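Local coordinates for protein 1,3-alpha-isomaltosidase (Kribbella flavida DSM 17836, PDB 5X3I) that hydrolyses the alpha-1,3-glucosidic linkages of the cyclic tetrasaccharide cyclobis-(1-6)-alpha-nigerosyl to release isomaltose, a step in its intracellular degradation, at residues 27-32 with 431-436; 242-247 with 493-498; 442-447 with 483-488. The protein carries 1 engineered substitution. One frame throughout, in Å; residues are numbered along the deposited sequence.

Contact 1. Residues 27-32 with 431-436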
ATOM      1  N   HIS A  27      -0.782  -3.498  25.711  1.00 25.28           N
ATOM      2  CA  HIS A  27      -0.545  -3.041  24.343  1.00 24.62           C
ATOM      3  C   HIS A  27      -1.822  -2.683  23.585  1.00 24.91           C
ATOM      4  O   HIS A  27      -1.771  -2.060  22.528  1.00 26.15           O
ATOM      5  CB  HIS A  27       0.205  -4.105  23.552  1.00 22.42           C
ATOM      6  CG  HIS A  27       1.611  -4.313  24.009  1.00 25.02           C
ATOM      7  ND1 HIS A  27       2.689  -3.735  23.377  1.00 23.57           N
ATOM      8  CD2 HIS A  27       2.116  -5.037  25.034  1.00 25.24           C
ATOM      9  CE1 HIS A  27       3.799  -4.098  23.990  1.00 23.52           C
ATOM     10  NE2 HIS A  27       3.478  -4.889  24.997  1.00 24.27           N
ATOM     11  N   GLY A  28      -2.965  -3.088  24.113  1.00 25.53           N
ATOM     12  CA  GLY A  28      -4.227  -2.818  23.455  1.00 26.57           C
ATOM     13  C   GLY A  28      -4.355  -3.564  22.138  1.00 28.31           C
ATOM     14  O   GLY A  28      -3.820  -4.660  21.975  1.00 26.23           O
ATOM     15  N   ILE A  29      -5.051  -2.952  21.192  1.00 25.46           N
ATOM     16  CA  ILE A  29      -5.337  -3.594  19.912  1.00 26.37           C
ATOM     17  C   ILE A  29      -4.113  -3.534  18.996  1.00 23.10           C
ATOM     18  O   ILE A  29      -4.012  -4.276  18.022  1.00 22.37           O
ATOM     19  CB  ILE A  29      -6.557  -2.937  19.236  1.00 26.44           C
ATOM     20  CG1 ILE A  29      -7.152  -3.851  18.165  1.00 28.69           C
ATOM     21  CG2 ILE A  29      -6.199  -1.580  18.672  1.00 26.57           C
ATOM     22  CD1 ILE A  29      -8.434  -3.322  17.579  1.00 31.94           C
ATOM     23  N   GLU A  30      -3.180  -2.659  19.357  1.00 22.49           N
ATOM     24  CA  GLU A  30      -1.919  -2.452  18.652  1.00 19.90           C
ATOM     25  C   GLU A  30      -2.141  -1.904  17.249  1.00 21.21           C
ATOM     26  O   GLU A  30      -1.429  -2.235  16.305  1.00 22.15           O
ATOM     27  CB  GLU A  30      -1.095  -3.738  18.627  1.00 21.55           C
ATOM     28  CG  GLU A  30      -0.619  -4.119  20.006  1.00 21.27           C
ATOM     29  CD  GLU A  30       0.364  -5.259  20.024  1.00 21.25           C
ATOM     30  OE1 GLU A  30       1.492  -5.099  19.512  1.00 24.40           O
ATOM     31  OE2 GLU A  30       0.001  -6.316  20.561  1.00 24.76           O
ATOM     32  N   HIS A  31      -3.144  -1.046  17.144  1.00 22.70           N
ATOM     33  CA  HIS A  31      -3.288  -0.157  16.013  1.00 18.51           C
ATOM     34  C   HIS A  31      -2.033   0.702  16.010  1.00 19.88           C
ATOM     35  O   HIS A  31      -1.692   1.290  17.032  1.00 25.24           O
ATOM     36  CB  HIS A  31      -4.569   0.666  16.165  1.00 19.76           C
ATOM     37  CG  HIS A  31      -4.894   1.547  14.999  1.00 18.95           C
ATOM     38  ND1 HIS A  31      -3.996   2.444  14.463  1.00 19.15           N
ATOM     39  CD2 HIS A  31      -6.044   1.705  14.303  1.00 16.99           C
ATOM     40  CE1 HIS A  31      -4.574   3.101  13.473  1.00 18.64           C
ATOM     41  NE2 HIS A  31      -5.817   2.673  13.358  1.00 18.66           N
ATOM     42  N   PRO A  32      -1.316   0.755  14.880  1.00 19.88           N
ATOM     43  CA  PRO A  32      -0.021   1.446  14.901  1.00 18.24           C
ATOM     44  C   PRO A  32      -0.117   2.952  15.110  1.00 18.40           C
ATOM     45  O   PRO A  32       0.866   3.553  15.516  1.00 22.18           O
ATOM     46  CB  PRO A  32       0.563   1.143  13.514  1.00 18.03           C
ATOM     47  CG  PRO A  32      -0.606   0.849  12.664  1.00 20.18           C
ATOM     48  CD  PRO A  32      -1.593   0.150  13.565  1.00 19.45           C
ATOM     49  N   ARG A 431      -8.162  -8.149  13.526  1.00 29.65           N
ATOM     50  CA  ARG A 431      -8.453  -7.281  14.649  1.00 38.97           C
ATOM     51  C   ARG A 431      -8.931  -6.094  13.947  1.00 40.79           C
ATOM     52  O   ARG A 431      -8.924  -5.054  14.494  1.00 42.94           O
ATOM     53  CB  ARG A 431      -7.187  -6.899  15.426  1.00 30.73           C
ATOM     54  CG  ARG A 431      -6.845  -7.792  16.584  1.00 33.51           C
ATOM     55  CD  ARG A 431      -5.381  -8.101  16.634  1.00 33.80           C
ATOM     56  NE  ARG A 431      -4.597  -7.333  17.579  1.00 39.73           N
ATOM     57  CZ  ARG A 431      -3.776  -7.895  18.469  1.00 36.13           C
ATOM     58  NH1 ARG A 431      -3.662  -9.213  18.546  1.00 42.12           N
ATOM     59  NH2 ARG A 431      -3.055  -7.158  19.301  1.00 36.34           N
ATOM     60  N   GLY A 432      -9.340  -6.312  12.707  1.00 46.84           N
ATOM     61  CA  GLY A 432      -9.632  -5.285  11.770  1.00 56.83           C
ATOM     62  C   GLY A 432     -11.057  -5.031  11.956  1.00 56.97           C
ATOM     63  O   GLY A 432     -11.687  -5.700  12.751  1.00 61.23           O
ATOM     64  N   TRP A 433     -11.538  -4.030  11.218  1.00 63.54           N
ATOM     65  CA  TRP A 433     -12.940  -3.646  11.191  1.00 59.57           C
ATOM     66  C   TRP A 433     -13.857  -4.313  10.166  1.00 56.82           C
ATOM     67  O   TRP A 433     -15.025  -4.536  10.493  1.00 65.91           O
ATOM     68  CB  TRP A 433     -13.108  -2.146  11.159  1.00 75.19           C
ATOM     69  CG  TRP A 433     -13.200  -1.743  12.478  1.00 78.93           C
ATOM     70  CD1 TRP A 433     -14.292  -1.803  13.282  1.00 78.04           C
ATOM     71  CD2 TRP A 433     -12.113  -1.367  13.294  1.00 85.04           C
ATOM     72  NE1 TRP A 433     -13.965  -1.395  14.535  1.00 86.05           N
ATOM     73  CE2 TRP A 433     -12.626  -1.111  14.567  1.00 91.98           C
ATOM     74  CE3 TRP A 433     -10.756  -1.147  13.054  1.00 79.09           C
ATOM     75  CZ2 TRP A 433     -11.825  -0.668  15.599  1.00 93.98           C
ATOM     76  CZ3 TRP A 433      -9.974  -0.717  14.078  1.00 72.46           C
ATOM     77  CH2 TRP A 433     -10.502  -0.488  15.330  1.00 81.97           C
ATOM     78  N   TRP A 434     -13.329  -4.696   9.003  1.00 53.44           N
ATOM     79  CA  TRP A 434     -14.131  -5.583   8.069  1.00 48.73           C
ATOM     80  C   TRP A 434     -13.470  -6.990   7.856  1.00 39.96           C
ATOM     81  O   TRP A 434     -12.351  -7.122   8.078  1.00 39.93           O
ATOM     82  CB  TRP A 434     -14.432  -4.764   6.784  1.00 45.73           C
ATOM     83  CG  TRP A 434     -14.389  -5.288   5.354  1.00 43.52           C
ATOM     84  CD1 TRP A 434     -15.394  -5.191   4.445  1.00 42.77           C
ATOM     85  CD2 TRP A 434     -13.296  -5.890   4.658  1.00 39.86           C
ATOM     86  NE1 TRP A 434     -15.014  -5.701   3.255  1.00 41.10           N
ATOM     87  CE2 TRP A 434     -13.727  -6.135   3.350  1.00 38.95           C
ATOM     88  CE3 TRP A 434     -12.013  -6.253   5.009  1.00 35.91           C
ATOM     89  CZ2 TRP A 434     -12.929  -6.738   2.409  1.00 35.35           C
ATOM     90  CZ3 TRP A 434     -11.233  -6.843   4.081  1.00 35.93           C
ATOM     91  CH2 TRP A 434     -11.691  -7.077   2.786  1.00 36.44           C
ATOM     92  N   PHE A 435     -14.194  -8.016   7.462  1.00 40.09           N
ATOM     93  CA  PHE A 435     -13.734  -9.400   7.520  1.00 37.25           C
ATOM     94  C   PHE A 435     -13.367  -9.709   8.996  1.00 38.31           C
ATOM     95  O   PHE A 435     -12.244  -9.983   9.267  1.00 31.38           O
ATOM     96  CB  PHE A 435     -12.515  -9.648   6.599  1.00 30.28           C
ATOM     97  CG  PHE A 435     -12.852 -10.096   5.201  1.00 31.09           C
ATOM     98  CD1 PHE A 435     -13.461  -9.247   4.328  1.00 30.40           C
ATOM     99  CD2 PHE A 435     -12.555 -11.371   4.772  1.00 27.47           C
ATOM    100  CE1 PHE A 435     -13.776  -9.630   3.058  1.00 30.57           C
ATOM    101  CE2 PHE A 435     -12.827 -11.758   3.507  1.00 25.18           C
ATOM    102  CZ  PHE A 435     -13.447 -10.887   2.643  1.00 26.94           C
ATOM    103  N   PRO A 436     -14.326  -9.605   9.928  1.00 41.82           N
ATOM    104  CA  PRO A 436     -14.005  -9.608  11.356  1.00 36.78           C
ATOM    105  C   PRO A 436     -13.515 -10.958  11.840  1.00 29.10           C
ATOM    106  O   PRO A 436     -14.142 -11.973  11.552  1.00 29.72           O
ATOM    107  CB  PRO A 436     -15.339  -9.264  12.011  1.00 42.27           C
ATOM    108  CG  PRO A 436     -16.352  -9.852  11.081  1.00 41.52           C
ATOM    109  CD  PRO A 436     -15.782  -9.658   9.695  1.00 42.61           C
TER
HETATM  110  O   HOH W   1      -0.421  -8.875  20.738  1.00 27.86           O
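R431 grips the backbone carbonyl of I29, joining a loop of the TIM-barrel region to a type II' beta turn, H27 to E30, near the start of the N-terminal region. NE donates to I29 O at 3.1 Å, with the oxygen lying almost in the guanidinium plane, at its edge; NH2 of the same group adds a weak bond to I29 O at 3.3 Å. Two N-H groups thus share one acceptor. NH2 also forms a salt bridge with E30 OE2 at 3.4 Å, a long one in which carboxylate and guanidinium planes stand 72° apart, so the groups cross instead of lying flat together. Beside this polar cluster I29 packs with its CG1 branch: CG1 lies anti to the backbone N (chi1 -161°), and the extended chain carries CD1 to within 4.2 Å of CH2 of the W433 ring, which is poorly ordered. Were R431 an alanine, I29 O would probably lose both side-chain donors and E30 this charged mate. One shell further out, ND1 of H479 hydrogen-bonds to E30 OE1 and the H479 ring stacks on H27, while S36 OG hydrogen-bonds to I29 N, within the turn. A water bridges the salt-bridged pair, donating to E30 OE2 at 2.6 Å and weakly accepting from R431 NH2.

Contact 2. Residues 242-247 with 493-498; sequences RTSRRT and NNLYPV
The backbones come nearest where S244 faces N494, their CA atoms 5.9 Å apart, the first in an irregular connection between two strands and the second at the N-terminal approach to helix 496-510, where the backbone angles are already helical. From N494 the side chain reaches straight back across this gap: ND2 donates to S244 O at 2.7 Å, with an N-H...O angle of 156°. The carbonyl oxygen is near the plane of the amide, although ND2 itself is tilted 32° from the carbonyl plane. The other end of the amide is also engaged, since OD1 bonds to V207 N, and the two bonds together fix which way the amide is turned. A water accepts from N494 N and lies 3.0 Å from S244 O, within hydrogen-bonding distance. This is a seam between domains, where a loop of the galactose mutarotase-like beta domain rests on the TIM barrel of a family 31 glycosidase. L495 supplies the apolar half: its CG and CD2 each approach S244 CB to 3.6 Å. The serine hydroxyl, placed between the backbone N and the carbonyl carbon (chi1 52°), lies alongside CG and CD1 of L495 and bonds to E491 O. Just beyond, R245 forms a salt bridge with D490, and its backbone N donates to T243 OG1 at 2.8 Å, closing an ST turn.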
ATOM      1  N   ARG A 242      18.512  -1.804   7.648  1.00 18.78           N
ATOM      2  CA  ARG A 242      18.047  -3.121   7.297  1.00 17.21           C
ATOM      3  C   ARG A 242      17.279  -3.694   8.468  1.00 19.49           C
ATOM      4  O   ARG A 242      17.816  -4.398   9.306  1.00 22.83           O
ATOM      5  CB  ARG A 242      19.240  -4.029   6.965  1.00 17.55           C
ATOM      6  CG  ARG A 242      20.151  -3.512   5.865  1.00 16.84           C
ATOM      7  CD  ARG A 242      21.450  -4.298   5.783  1.00 17.97           C
ATOM      8  NE  ARG A 242      22.162  -4.005   4.541  1.00 21.74           N
ATOM      9  CZ  ARG A 242      23.432  -4.315   4.308  1.00 26.84           C
ATOM     10  NH1 ARG A 242      24.150  -4.922   5.246  1.00 29.17           N
ATOM     11  NH2 ARG A 242      23.989  -4.013   3.139  1.00 23.12           N
ATOM     12  N   THR A 243      15.970  -3.546   8.380  1.00 20.84           N
ATOM     13  CA  THR A 243      15.050  -4.126   9.330  1.00 17.49           C
ATOM     14  C   THR A 243      13.679  -4.142   8.676  1.00 18.62           C
ATOM     15  O   THR A 243      13.392  -3.287   7.840  1.00 17.57           O
ATOM     16  CB  THR A 243      15.001  -3.310  10.637  1.00 15.94           C
ATOM     17  OG1 THR A 243      14.129  -3.942  11.571  1.00 20.41           O
ATOM     18  CG2 THR A 243      14.512  -1.906  10.370  1.00 16.04           C
ATOM     19  N   SER A 244      12.822  -5.063   9.090  1.00 18.40           N
ATOM     20  CA  SER A 244      11.398  -4.944   8.815  1.00 19.41           C
ATOM     21  C   SER A 244      10.625  -4.431  10.042  1.00 17.39           C
ATOM     22  O   SER A 244       9.406  -4.340  10.012  1.00 19.22           O
ATOM     23  CB  SER A 244      10.820  -6.258   8.301  1.00 15.73           C
ATOM     24  OG  SER A 244      11.125  -7.344   9.135  1.00 17.81           O
ATOM     25  N   ARG A 245      11.334  -4.129  11.127  1.00 17.48           N
ATOM     26  CA  ARG A 245      10.693  -3.517  12.292  1.00 17.04           C
ATOM     27  C   ARG A 245      10.364  -2.054  11.999  1.00 16.04           C
ATOM     28  O   ARG A 245      10.893  -1.475  11.072  1.00 17.87           O
ATOM     29  CB  ARG A 245      11.576  -3.633  13.547  1.00 17.59           C
ATOM     30  CG  ARG A 245      11.752  -5.059  14.026  1.00 16.23           C
ATOM     31  CD  ARG A 245      12.472  -5.177  15.372  1.00 18.70           C
ATOM     32  NE  ARG A 245      12.631  -6.585  15.708  1.00 17.42           N
ATOM     33  CZ  ARG A 245      13.667  -7.324  15.337  1.00 17.83           C
ATOM     34  NH1 ARG A 245      14.663  -6.783  14.652  1.00 18.22           N
ATOM     35  NH2 ARG A 245      13.716  -8.600  15.670  1.00 19.30           N
ATOM     36  N   ARG A 246       9.464  -1.476  12.782  1.00 15.56           N
ATOM     37  CA  ARG A 246       9.095  -0.077  12.631  1.00 15.03           C
ATOM     38  C   ARG A 246      10.312   0.845  12.756  1.00 18.56           C
ATOM     39  O   ARG A 246      11.224   0.591  13.547  1.00 19.17           O
ATOM     40  CB  ARG A 246       8.024   0.292  13.663  1.00 14.53           C
ATOM     41  CG  ARG A 246       7.306   1.618  13.419  1.00 15.10           C
ATOM     42  CD  ARG A 246       5.981   1.673  14.188  1.00 17.61           C
ATOM     43  NE  ARG A 246       5.202   2.872  13.901  1.00 17.19           N
ATOM     44  CZ  ARG A 246       4.014   3.137  14.437  1.00 17.82           C
ATOM     45  NH1 ARG A 246       3.465   2.284  15.299  1.00 20.87           N
ATOM     46  NH2 ARG A 246       3.374   4.253  14.115  1.00 17.62           N
ATOM     47  N   THR A 247      10.321   1.896  11.942  1.00 18.76           N
ATOM     48  CA  THR A 247      11.322   2.955  12.004  1.00 17.36           C
ATOM     49  C   THR A 247      10.644   4.312  11.903  1.00 19.15           C
ATOM     50  O   THR A 247       9.584   4.425  11.284  1.00 22.09           O
ATOM     51  CB  THR A 247      12.357   2.856  10.869  1.00 20.17           C
ATOM     52  OG1 THR A 247      11.680   2.897   9.603  1.00 20.71           O
ATOM     53  CG2 THR A 247      13.176   1.585  10.979  1.00 14.94           C
ATOM     54  N   ASN A 493       5.209  -8.581  10.564  1.00 17.50           N
ATOM     55  CA  ASN A 493       3.978  -7.950  10.110  1.00 17.34           C
ATOM     56  C   ASN A 493       4.172  -7.054   8.897  1.00 17.02           C
ATOM     57  O   ASN A 493       3.327  -7.028   8.015  1.00 14.85           O
ATOM     58  CB  ASN A 493       3.336  -7.155  11.251  1.00 15.34           C
ATOM     59  CG  ASN A 493       2.851  -8.053  12.370  1.00 15.27           C
ATOM     60  OD1 ASN A 493       2.863  -9.268  12.239  1.00 17.67           O
ATOM     61  ND2 ASN A 493       2.430  -7.457  13.478  1.00 19.02           N
ATOM     62  N   ASN A 494       5.280  -6.322   8.858  1.00 15.49           N
ATOM     63  CA  ASN A 494       5.594  -5.497   7.709  1.00 16.54           C
ATOM     64  C   ASN A 494       5.965  -6.338   6.478  1.00 15.20           C
ATOM     65  O   ASN A 494       5.799  -5.888   5.354  1.00 14.12           O
ATOM     66  CB  ASN A 494       6.739  -4.522   8.021  1.00 14.37           C
ATOM     67  CG  ASN A 494       6.291  -3.322   8.845  1.00 15.68           C
ATOM     68  OD1 ASN A 494       5.143  -2.894   8.778  1.00 19.10           O
ATOM     69  ND2 ASN A 494       7.217  -2.756   9.606  1.00 18.32           N
ATOM     70  N   LEU A 495       6.480  -7.541   6.703  1.00 15.76           N
ATOM     71  CA  LEU A 495       6.879  -8.413   5.604  1.00 14.95           C
ATOM     72  C   LEU A 495       5.694  -9.141   4.962  1.00 15.13           C
ATOM     73  O   LEU A 495       5.807  -9.599   3.828  1.00 12.10           O
ATOM     74  CB  LEU A 495       7.903  -9.449   6.068  1.00 15.49           C
ATOM     75  CG  LEU A 495       9.297  -8.953   6.466  1.00 15.95           C
ATOM     76  CD1 LEU A 495      10.164 -10.127   6.877  1.00 15.57           C
ATOM     77  CD2 LEU A 495       9.957  -8.185   5.332  1.00 16.89           C
ATOM     78  N   TYR A 496       4.581  -9.241   5.691  1.00 14.01           N
ATOM     79  CA  TYR A 496       3.444 -10.029   5.241  1.00 14.44           C
ATOM     80  C   TYR A 496       2.999  -9.700   3.809  1.00 13.77           C
ATOM     81  O   TYR A 496       2.867 -10.615   3.032  1.00 16.14           O
ATOM     82  CB  TYR A 496       2.238  -9.898   6.179  1.00 13.47           C
ATOM     83  CG  TYR A 496       1.181 -10.937   5.850  1.00 12.38           C
ATOM     84  CD1 TYR A 496       1.266 -12.217   6.363  1.00 11.31           C
ATOM     85  CD2 TYR A 496       0.131 -10.641   4.992  1.00 13.22           C
ATOM     86  CE1 TYR A 496       0.329 -13.171   6.058  1.00 14.00           C
ATOM     87  CE2 TYR A 496      -0.812 -11.591   4.667  1.00 12.25           C
ATOM     88  CZ  TYR A 496      -0.705 -12.854   5.198  1.00 14.82           C
ATOM     89  OH  TYR A 496      -1.650 -13.789   4.900  1.00 13.38           O
ATOM     90  N   PRO A 497       2.790  -8.413   3.460  1.00 11.96           N
ATOM     91  CA  PRO A 497       2.338  -8.156   2.084  1.00 13.20           C
ATOM     92  C   PRO A 497       3.356  -8.551   1.011  1.00 15.49           C
ATOM     93  O   PRO A 497       2.930  -8.844  -0.107  1.00 14.46           O
ATOM     94  CB  PRO A 497       2.093  -6.644   2.060  1.00 10.48           C
ATOM     95  CG  PRO A 497       2.934  -6.097   3.212  1.00 12.41           C
ATOM     96  CD  PRO A 497       2.842  -7.170   4.253  1.00 11.33           C
ATOM     97  N   VAL A 498       4.648  -8.557   1.340  1.00 12.81           N
ATOM     98  CA  VAL A 498       5.664  -9.069   0.429  1.00 10.69           C
ATOM     99  C   VAL A 498       5.463 -10.565   0.146  1.00 13.21           C
ATOM    100  O   VAL A 498       5.427 -10.972  -1.015  1.00 12.99           O
ATOM    101  CB  VAL A 498       7.102  -8.878   0.959  1.00 16.01           C
ATOM    102  CG1 VAL A 498       8.097  -9.147  -0.179  1.00 12.74           C
ATOM    103  CG2 VAL A 498       7.301  -7.477   1.539  1.00 12.41           C
TER
HETATM  104  O   HOH W   2       6.963  -5.756  11.146  1.00 18.71           O

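Contact 3. Residues 442-447 with 483-488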
ATOM      1  N   ASP A 442      -0.456 -18.243   6.811  1.00 14.83           N
ATOM      2  CA  ASP A 442       0.885 -17.805   7.101  1.00 16.04           C
ATOM      3  C   ASP A 442       1.704 -18.028   5.847  1.00 13.08           C
ATOM      4  O   ASP A 442       2.266 -19.090   5.633  1.00 14.82           O
ATOM      5  CB  ASP A 442       1.423 -18.622   8.285  1.00 15.32           C
ATOM      6  CG  ASP A 442       2.789 -18.182   8.761  1.00 14.79           C
ATOM      7  OD1 ASP A 442       3.485 -17.420   8.075  1.00 14.73           O
ATOM      8  OD2 ASP A 442       3.174 -18.644   9.847  1.00 18.39           O
ATOM      9  N   LEU A 443       1.940 -16.937   5.140  1.00 14.76           N
ATOM     10  CA  LEU A 443       2.499 -17.001   3.797  1.00 15.00           C
ATOM     11  C   LEU A 443       4.001 -16.823   3.903  1.00 13.95           C
ATOM     12  O   LEU A 443       4.697 -16.751   2.902  1.00 14.44           O
ATOM     13  CB  LEU A 443       1.859 -15.953   2.876  1.00 12.31           C
ATOM     14  CG  LEU A 443       0.362 -16.179   2.597  1.00 12.19           C
ATOM     15  CD1 LEU A 443      -0.241 -15.020   1.844  1.00 12.57           C
ATOM     16  CD2 LEU A 443       0.110 -17.502   1.851  1.00 10.52           C
ATOM     17  N   SER A 444       4.486 -16.744   5.141  1.00 13.07           N
ATOM     18  CA  SER A 444       5.919 -16.634   5.379  1.00 15.24           C
ATOM     19  C   SER A 444       6.681 -17.910   5.030  1.00 16.01           C
ATOM     20  O   SER A 444       7.895 -17.875   4.911  1.00 19.74           O
ATOM     21  CB  SER A 444       6.204 -16.266   6.841  1.00 14.96           C
ATOM     22  OG  SER A 444       6.168 -17.402   7.683  1.00 16.23           O
ATOM     23  N   VAL A 445       5.984 -19.035   4.894  1.00 15.84           N
ATOM     24  CA  VAL A 445       6.671 -20.280   4.556  1.00 13.40           C
ATOM     25  C   VAL A 445       6.049 -21.003   3.356  1.00 16.67           C
ATOM     26  O   VAL A 445       4.850 -20.904   3.095  1.00 14.60           O
ATOM     27  CB  VAL A 445       6.720 -21.256   5.749  1.00 14.12           C
ATOM     28  CG1 VAL A 445       7.543 -20.662   6.894  1.00 16.00           C
ATOM     29  CG2 VAL A 445       5.330 -21.604   6.206  1.00 16.05           C
ATOM     30  N   GLN A 446       6.887 -21.751   2.652  1.00 14.23           N
ATOM     31  CA  GLN A 446       6.522 -22.327   1.373  1.00 16.30           C
ATOM     32  C   GLN A 446       5.317 -23.275   1.441  1.00 19.22           C
ATOM     33  O   GLN A 446       4.450 -23.210   0.571  1.00 17.92           O
ATOM     34  CB  GLN A 446       7.722 -23.057   0.766  1.00 17.24           C
ATOM     35  CG  GLN A 446       7.502 -23.474  -0.679  1.00 14.12           C
ATOM     36  CD  GLN A 446       7.237 -22.298  -1.597  1.00 16.27           C
ATOM     37  OE1 GLN A 446       8.053 -21.393  -1.718  1.00 18.93           O
ATOM     38  NE2 GLN A 446       6.088 -22.313  -2.253  1.00 18.56           N
ATOM     39  N   ARG A 447       5.254 -24.135   2.466  1.00 17.51           N
ATOM     40  CA  ARG A 447       4.190 -25.135   2.534  1.00 14.97           C
ATOM     41  C   ARG A 447       2.812 -24.480   2.599  1.00 16.93           C
ATOM     42  O   ARG A 447       1.857 -24.982   2.022  1.00 15.57           O
ATOM     43  CB  ARG A 447       4.380 -26.097   3.721  1.00 17.60           C
ATOM     44  CG  ARG A 447       4.250 -25.488   5.122  1.00 19.39           C
ATOM     45  CD  ARG A 447       4.441 -26.539   6.215  1.00 19.56           C
ATOM     46  NE  ARG A 447       3.281 -27.412   6.371  1.00 20.06           N
ATOM     47  CZ  ARG A 447       2.280 -27.187   7.214  1.00 16.23           C
ATOM     48  NH1 ARG A 447       1.270 -28.032   7.283  1.00 21.06           N
ATOM     49  NH2 ARG A 447       2.288 -26.122   7.996  1.00 20.76           N
ATOM     50  N   TYR A 483       5.133 -16.210  13.401  1.00 17.54           N
ATOM     51  CA  TYR A 483       5.124 -16.713  12.035  1.00 16.76           C
ATOM     52  C   TYR A 483       5.967 -17.965  11.930  1.00 19.41           C
ATOM     53  O   TYR A 483       6.961 -18.114  12.643  1.00 19.47           O
ATOM     54  CB  TYR A 483       5.656 -15.675  11.052  1.00 15.70           C
ATOM     55  CG  TYR A 483       4.764 -14.483  10.847  1.00 15.51           C
ATOM     56  CD1 TYR A 483       4.930 -13.339  11.605  1.00 15.59           C
ATOM     57  CD2 TYR A 483       3.761 -14.496   9.879  1.00 15.29           C
ATOM     58  CE1 TYR A 483       4.128 -12.241  11.424  1.00 16.06           C
ATOM     59  CE2 TYR A 483       2.948 -13.400   9.688  1.00 14.01           C
ATOM     60  CZ  TYR A 483       3.140 -12.271  10.465  1.00 13.38           C
ATOM     61  OH  TYR A 483       2.354 -11.173  10.292  1.00 14.90           O
ATOM     62  N   ALA A 484       5.570 -18.861  11.027  1.00 17.56           N
ATOM     63  CA  ALA A 484       6.228 -20.154  10.895  1.00 14.80           C
ATOM     64  C   ALA A 484       7.664 -20.036  10.400  1.00 17.40           C
ATOM     65  O   ALA A 484       8.435 -20.978  10.512  1.00 18.15           O
ATOM     66  CB  ALA A 484       5.428 -21.062   9.962  1.00 17.94           C
ATOM     67  N   ASP A 485       8.030 -18.883   9.862  1.00 16.50           N
ATOM     68  CA  ASP A 485       9.391 -18.701   9.404  1.00 16.57           C
ATOM     69  C   ASP A 485      10.305 -18.343  10.584  1.00 18.97           C
ATOM     70  O   ASP A 485      11.483 -18.128  10.391  1.00 18.81           O
ATOM     71  CB  ASP A 485       9.476 -17.626   8.314  1.00 16.78           C
ATOM     72  CG  ASP A 485       9.239 -16.213   8.843  1.00 17.96           C
ATOM     73  OD1 ASP A 485       8.760 -16.048   9.977  1.00 17.24           O
ATOM     74  OD2 ASP A 485       9.526 -15.254   8.103  1.00 20.13           O
ATOM     75  N   GLY A 486       9.732 -18.264  11.788  1.00 18.82           N
ATOM     76  CA  GLY A 486      10.496 -17.973  12.996  1.00 18.86           C
ATOM     77  C   GLY A 486      10.508 -16.514  13.419  1.00 20.02           C
ATOM     78  O   GLY A 486      11.008 -16.175  14.497  1.00 25.13           O
ATOM     79  N   ARG A 487       9.967 -15.635  12.584  1.00 17.60           N
ATOM     80  CA  ARG A 487       9.864 -14.227  12.944  1.00 16.17           C
ATOM     81  C   ARG A 487       8.673 -13.944  13.851  1.00 16.29           C
ATOM     82  O   ARG A 487       7.635 -14.590  13.744  1.00 17.15           O
ATOM     83  CB  ARG A 487       9.758 -13.356  11.703  1.00 15.38           C
ATOM     84  CG  ARG A 487      10.995 -13.338  10.841  1.00 17.66           C
ATOM     85  CD  ARG A 487      10.797 -12.406   9.676  1.00 15.24           C
ATOM     86  NE  ARG A 487      12.055 -12.139   9.006  1.00 18.41           N
ATOM     87  CZ  ARG A 487      12.624 -12.958   8.129  1.00 22.44           C
ATOM     88  NH1 ARG A 487      12.044 -14.106   7.806  1.00 20.20           N
ATOM     89  NH2 ARG A 487      13.783 -12.629   7.579  1.00 23.09           N
ATOM     90  N   LYS A 488       8.820 -12.953  14.724  1.00 18.39           N
ATOM     91  CA  LYS A 488       7.698 -12.492  15.511  1.00 16.86           C
ATOM     92  C   LYS A 488       7.046 -11.306  14.815  1.00 16.47           C
ATOM     93  O   LYS A 488       7.578 -10.785  13.841  1.00 17.12           O
ATOM     94  CB  LYS A 488       8.153 -12.108  16.922  1.00 18.95           C
ATOM     95  CG  LYS A 488       8.930 -13.197  17.636  1.00 17.32           C
ATOM     96  CD  LYS A 488       8.051 -14.398  17.866  1.00 24.41           C
ATOM     97  CE  LYS A 488       8.818 -15.572  18.458  1.00 30.82           C
ATOM     98  NZ  LYS A 488       9.706 -16.229  17.464  1.00 30.03           N
TER
HETATM   99  O   HOH W   3      10.235 -15.977   5.450  1.00 20.60           O
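D442 sets its carboxylate against the rim of the Y483 ring, OD1 lying 3.4 Å from CD2 near the ring plane while the two planes stand 72° apart. Its other oxygen takes part in a loop-to-loop junction of the TIM-barrel domain, where an Asx turn at D442 meets the type I beta turn from Y483 to G486. OD2 accepts from A484 N at 2.7 Å through its syn lone pair. The anti placement of CG relative to the backbone N (chi1 -175°) swings the carboxylate out to that turn. OD1 is held by S444, whose OG and backbone N both donate to it from the same face of its plane, so this buried carboxylate has three protein donors. S444 OG in turn receives a weak bond from D485 N at 3.2 Å. Next to these polar contacts, V445 CG1 lies 3.7 Å from A484 CB. A second Asx turn shapes the far side: D485 OD1 takes the N-H of R487 and OD2 meets R487 NH1 in a salt bridge, both from above the carboxylate plane. A water lies between S444 O, 3.1 Å away, and D485 OD2, 2.8 Å away, within hydrogen-bonding distance of both.

All three contacts are partly buried and join loops or turns, but they bind different parts of the fold. Contacts 1 and 2 bring N-terminal beta regions onto the TIM-barrel domain, whereas contact 3 stays within that domain. Their chemistry shifts accordingly: an arginine holds a carbonyl in contact 1, an asparagine amide does so in contact 2, and contact 3 turns the polarity round, with an aspartate accepting backbone N-H groups. Contact 3 lies farthest from the chain centre, about 21 Å, and contact 2 nearest, about 13 Å, measured between centres. Contact 2 touches both others, through R246 NH1 to P32 O and N493 OD1 to Y483 OH, probably hydrogen bonds; contacts 1 and 3 do not meet.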